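Local coordinates for alkyltransferase-like protein 1 (Schizosaccharomyces pombe, PDB 3GVA), which recognises DNA carrying O6-alkylguanine lesions, flips the damaged base into a hydrophobic pocket and so presents it to nucleotide excision repair, at residues 20-31 and 100-108. Sequence-based numbering, arbitrary orientation.
Sequences GKVSTYGEIARY and NLPEYMWKP
Trp-106 and Val-22 anchor the C-terminal tail to the loop that leads into helix 25-31. The backbones of Val-22 and Met-105 are joined by a single beta bridge: Val-22 N donates to Tyr-104 O at 3.0 Å, from above the carbonyl plane, while Trp-106 N reaches Val-22 O at 2.8 Å, almost in line with the C=O bond. On one flank of the bridge, Val-22 CG2 meets Leu-101 CD1 at 3.8 Å and approaches CB of Tyr-104. The Tyr-104 ring brings its edge to the carbonyl oxygen of Gly-20, and its hydroxyl is hydrogen-bonded to the backbone N of Glu-88, tying segment 100-108 to a further loop.

Beyond the bridge, Trp-106 extends CG anti to its backbone N (chi1 173°), which carries the indole along the loop toward helix 25-31. There CH2, on the six-membered ring, points at one face of Tyr-31, 3.7 Å from CZ, in an edge-to-face pair with planes at 66°. Pro-108 CB packs 3.5 Å from Tyr-31 CE1, and CG of the same proline lies over a face of the indole. With an alanine in place of Tyr-31, the indole edge and Pro-108 CB would probably lose the ring they pack against, leaving the end of the ordered tail less firmly held.

A water donates to Trp-106 O at 2.8 Å and is also hydrogen-bonded to Ser-23 OG. Backbone bonds thus set the register, and aromatic packing fastens the last ordered residues to helix 25-31, which carries Tyr-25, thought to be required for phosphate rotation and nucleotide flipping.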
loop_
_atom_site.group_PDB
_atom_site.type_symbol
_atom_site.label_atom_id
_atom_site.label_comp_id
_atom_site.label_asym_id
_atom_site.label_seq_id
_atom_site.Cartn_x
_atom_site.Cartn_y
_atom_site.Cartn_z
ATOM N N GLY A 20 6.448 7.511 -6.228
ATOM C CA GLY A 20 5.647 8.669 -5.866
ATOM C C GLY A 20 4.142 8.500 -5.947
ATOM O O GLY A 20 3.407 9.443 -5.690
ATOM N N LYS A 21 3.677 7.309 -6.307
ATOM C CA LYS A 21 2.243 7.037 -6.401
ATOM C C LYS A 21 1.853 5.934 -5.421
ATOM O O LYS A 21 2.715 5.264 -4.867
ATOM C CB LYS A 21 1.878 6.610 -7.824
ATOM C CG LYS A 21 2.084 7.696 -8.874
ATOM C CD LYS A 21 1.114 8.840 -8.672
ATOM C CE LYS A 21 1.325 9.940 -9.698
ATOM N NZ LYS A 21 0.388 11.076 -9.456
ATOM N N VAL A 22 0.555 5.747 -5.202
ATOM C CA VAL A 22 0.102 4.709 -4.283
ATOM C C VAL A 22 -1.127 3.996 -4.819
ATOM O O VAL A 22 -1.729 4.426 -5.803
ATOM C CB VAL A 22 -0.243 5.287 -2.870
ATOM C CG1 VAL A 22 0.960 6.041 -2.301
ATOM C CG2 VAL A 22 -1.464 6.207 -2.943
ATOM N N SER A 23 -1.497 2.897 -4.176
ATOM C CA SER A 23 -2.683 2.160 -4.578
ATOM C C SER A 23 -3.275 1.502 -3.337
ATOM O O SER A 23 -2.779 1.711 -2.222
ATOM C CB SER A 23 -2.343 1.109 -5.640
ATOM O OG SER A 23 -3.530 0.615 -6.240
ATOM N N THR A 24 -4.337 0.723 -3.522
ATOM C CA THR A 24 -4.995 0.056 -2.400
ATOM C C THR A 24 -5.288 -1.410 -2.724
ATOM O O THR A 24 -5.213 -1.829 -3.886
ATOM C CB THR A 24 -6.330 0.745 -2.053
ATOM O OG1 THR A 24 -7.206 0.658 -3.183
ATOM C CG2 THR A 24 -6.113 2.207 -1.715
ATOM N N TYR A 25 -5.632 -2.184 -1.699
ATOM C CA TYR A 25 -5.945 -3.591 -1.890
ATOM C C TYR A 25 -7.052 -3.750 -2.930
ATOM O O TYR A 25 -6.966 -4.599 -3.822
ATOM C CB TYR A 25 -6.408 -4.238 -0.578
ATOM C CG TYR A 25 -5.380 -4.252 0.534
ATOM C CD1 TYR A 25 -4.018 -4.177 0.255
ATOM C CD2 TYR A 25 -5.773 -4.379 1.864
ATOM C CE1 TYR A 25 -3.068 -4.225 1.275
ATOM C CE2 TYR A 25 -4.834 -4.432 2.893
ATOM C CZ TYR A 25 -3.483 -4.354 2.590
ATOM O OH TYR A 25 -2.549 -4.407 3.600
ATOM N N GLY A 26 -8.086 -2.924 -2.809
ATOM C CA GLY A 26 -9.209 -2.985 -3.730
ATOM C C GLY A 26 -8.833 -2.663 -5.160
ATOM O O GLY A 26 -9.245 -3.356 -6.092
ATOM N N GLU A 27 -8.057 -1.599 -5.337
ATOM C CA GLU A 27 -7.621 -1.187 -6.664
ATOM C C GLU A 27 -6.769 -2.269 -7.313
ATOM O O GLU A 27 -6.943 -2.591 -8.489
ATOM C CB GLU A 27 -6.813 0.112 -6.574
ATOM C CG GLU A 27 -7.634 1.341 -6.259
ATOM C CD GLU A 27 -8.578 1.705 -7.388
ATOM O OE1 GLU A 27 -9.806 1.572 -7.210
ATOM O OE2 GLU A 27 -8.090 2.118 -8.460
ATOM N N ILE A 28 -5.844 -2.833 -6.547
ATOM C CA ILE A 28 -4.964 -3.868 -7.081
ATOM C C ILE A 28 -5.764 -5.102 -7.472
ATOM O O ILE A 28 -5.535 -5.685 -8.537
ATOM C CB ILE A 28 -3.880 -4.258 -6.056
ATOM C CG1 ILE A 28 -2.942 -3.069 -5.819
ATOM C CG2 ILE A 28 -3.110 -5.489 -6.535
ATOM C CD1 ILE A 28 -2.124 -2.645 -7.037
ATOM N N ALA A 29 -6.704 -5.495 -6.619
ATOM C CA ALA A 29 -7.529 -6.668 -6.893
ATOM C C ALA A 29 -8.288 -6.495 -8.201
ATOM O O ALA A 29 -8.381 -7.421 -8.995
ATOM C CB ALA A 29 -8.502 -6.906 -5.746
ATOM N N ARG A 30 -8.823 -5.300 -8.429
ATOM C CA ARG A 30 -9.559 -5.022 -9.655
ATOM C C ARG A 30 -8.588 -4.937 -10.831
ATOM O O ARG A 30 -8.930 -5.292 -11.964
ATOM C CB ARG A 30 -10.350 -3.712 -9.520
ATOM C CG ARG A 30 -11.544 -3.788 -8.564
ATOM C CD ARG A 30 -12.391 -2.506 -8.586
ATOM N NE ARG A 30 -11.815 -1.400 -7.814
ATOM C CZ ARG A 30 -11.830 -1.318 -6.483
ATOM N NH1 ARG A 30 -12.392 -2.280 -5.758
ATOM N NH2 ARG A 30 -11.289 -0.269 -5.871
ATOM N N TYR A 31 -7.372 -4.482 -10.553
ATOM C CA TYR A 31 -6.353 -4.357 -11.589
ATOM C C TYR A 31 -5.863 -5.713 -12.115
ATOM O O TYR A 31 -5.591 -5.856 -13.306
ATOM C CB TYR A 31 -5.158 -3.562 -11.062
ATOM C CG TYR A 31 -4.060 -3.383 -12.081
ATOM C CD1 TYR A 31 -4.270 -2.630 -13.232
ATOM C CD2 TYR A 31 -2.805 -3.962 -11.891
ATOM C CE1 TYR A 31 -3.257 -2.451 -14.168
ATOM C CE2 TYR A 31 -1.789 -3.791 -12.821
ATOM C CZ TYR A 31 -2.023 -3.032 -13.955
ATOM O OH TYR A 31 -1.017 -2.841 -14.869
ATOM N N ASN A 100 -3.491 12.737 1.067
ATOM C CA ASN A 100 -4.610 12.977 0.169
ATOM C C ASN A 100 -4.569 11.905 -0.925
ATOM O O ASN A 100 -3.817 12.020 -1.895
ATOM C CB ASN A 100 -4.483 14.395 -0.409
ATOM C CG ASN A 100 -5.560 14.713 -1.419
ATOM O OD1 ASN A 100 -6.661 14.166 -1.362
ATOM N ND2 ASN A 100 -5.253 15.614 -2.348
ATOM N N LEU A 101 -5.375 10.859 -0.758
ATOM C CA LEU A 101 -5.390 9.733 -1.699
ATOM C C LEU A 101 -5.581 10.087 -3.178
ATOM O O LEU A 101 -4.777 9.692 -4.019
ATOM C CB LEU A 101 -6.438 8.694 -1.270
ATOM C CG LEU A 101 -6.472 7.395 -2.096
ATOM C CD1 LEU A 101 -5.145 6.652 -1.962
ATOM C CD2 LEU A 101 -7.609 6.511 -1.629
ATOM N N PRO A 102 -6.647 10.829 -3.518
ATOM C CA PRO A 102 -6.858 11.183 -4.928
ATOM C C PRO A 102 -5.664 11.894 -5.572
ATOM O O PRO A 102 -5.441 11.793 -6.776
ATOM C CB PRO A 102 -8.121 12.051 -4.885
ATOM C CG PRO A 102 -8.144 12.577 -3.480
ATOM C CD PRO A 102 -7.712 11.386 -2.673
ATOM N N GLU A 103 -4.881 12.587 -4.759
ATOM C CA GLU A 103 -3.719 13.298 -5.263
ATOM C C GLU A 103 -2.550 12.388 -5.646
ATOM O O GLU A 103 -1.746 12.749 -6.501
ATOM C CB GLU A 103 -3.250 14.322 -4.230
ATOM C CG GLU A 103 -1.947 15.034 -4.585
ATOM C CD GLU A 103 -1.647 16.173 -3.634
ATOM O OE1 GLU A 103 -0.576 16.809 -3.765
ATOM O OE2 GLU A 103 -2.490 16.435 -2.754
ATOM N N TYR A 104 -2.445 11.221 -5.016
ATOM C CA TYR A 104 -1.341 10.310 -5.310
ATOM C C TYR A 104 -1.774 8.955 -5.862
ATOM O O TYR A 104 -0.935 8.137 -6.244
ATOM C CB TYR A 104 -0.487 10.086 -4.056
ATOM C CG TYR A 104 0.122 11.344 -3.499
ATOM C CD1 TYR A 104 -0.555 12.116 -2.551
ATOM C CD2 TYR A 104 1.376 11.774 -3.925
ATOM C CE1 TYR A 104 0.015 13.293 -2.038
ATOM C CE2 TYR A 104 1.953 12.941 -3.427
ATOM C CZ TYR A 104 1.272 13.694 -2.484
ATOM O OH TYR A 104 1.874 14.815 -1.962
ATOM N N MET A 105 -3.081 8.725 -5.894
ATOM C CA MET A 105 -3.638 7.479 -6.406
ATOM C C MET A 105 -3.085 7.139 -7.789
ATOM O O MET A 105 -3.104 7.970 -8.696
ATOM C CB MET A 105 -5.158 7.604 -6.502
ATOM C CG MET A 105 -5.834 6.420 -7.150
ATOM S SD MET A 105 -5.989 5.057 -6.012
ATOM C CE MET A 105 -7.643 5.336 -5.450
ATOM N N TRP A 106 -2.602 5.911 -7.948
ATOM C CA TRP A 106 -2.071 5.458 -9.225
ATOM C C TRP A 106 -3.221 5.209 -10.177
ATOM O O TRP A 106 -4.264 4.696 -9.776
ATOM C CB TRP A 106 -1.290 4.153 -9.057
ATOM C CG TRP A 106 -0.846 3.531 -10.357
ATOM C CD1 TRP A 106 -0.301 4.177 -11.432
ATOM C CD2 TRP A 106 -0.836 2.133 -10.685
ATOM N NE1 TRP A 106 0.053 3.270 -12.404
ATOM C CE2 TRP A 106 -0.264 2.010 -11.972
ATOM C CE3 TRP A 106 -1.252 0.974 -10.016
ATOM C CZ2 TRP A 106 -0.095 0.772 -12.604
ATOM C CZ3 TRP A 106 -1.085 -0.261 -10.645
ATOM C CH2 TRP A 106 -0.508 -0.349 -11.929
ATOM N N LYS A 107 -3.024 5.571 -11.439
ATOM C CA LYS A 107 -4.033 5.348 -12.460
ATOM C C LYS A 107 -3.408 4.537 -13.597
ATOM O O LYS A 107 -2.722 5.084 -14.467
ATOM C CB LYS A 107 -4.572 6.682 -12.977
ATOM C CG LYS A 107 -6.029 6.922 -12.607
ATOM C CD LYS A 107 -6.400 8.390 -12.699
ATOM C CE LYS A 107 -5.727 9.188 -11.594
ATOM N NZ LYS A 107 -6.077 8.646 -10.246
ATOM N N PRO A 108 -3.621 3.211 -13.583
ATOM C CA PRO A 108 -3.097 2.285 -14.596
ATOM C C PRO A 108 -3.287 2.808 -16.026
ATOM O O PRO A 108 -2.271 2.992 -16.734
ATOM C CB PRO A 108 -3.899 1.011 -14.334
ATOM C CG PRO A 108 -4.076 1.047 -12.837
ATOM C CD PRO A 108 -4.430 2.494 -12.578
HETATM O O HOH W 1 -4.584 2.440 -8.207
#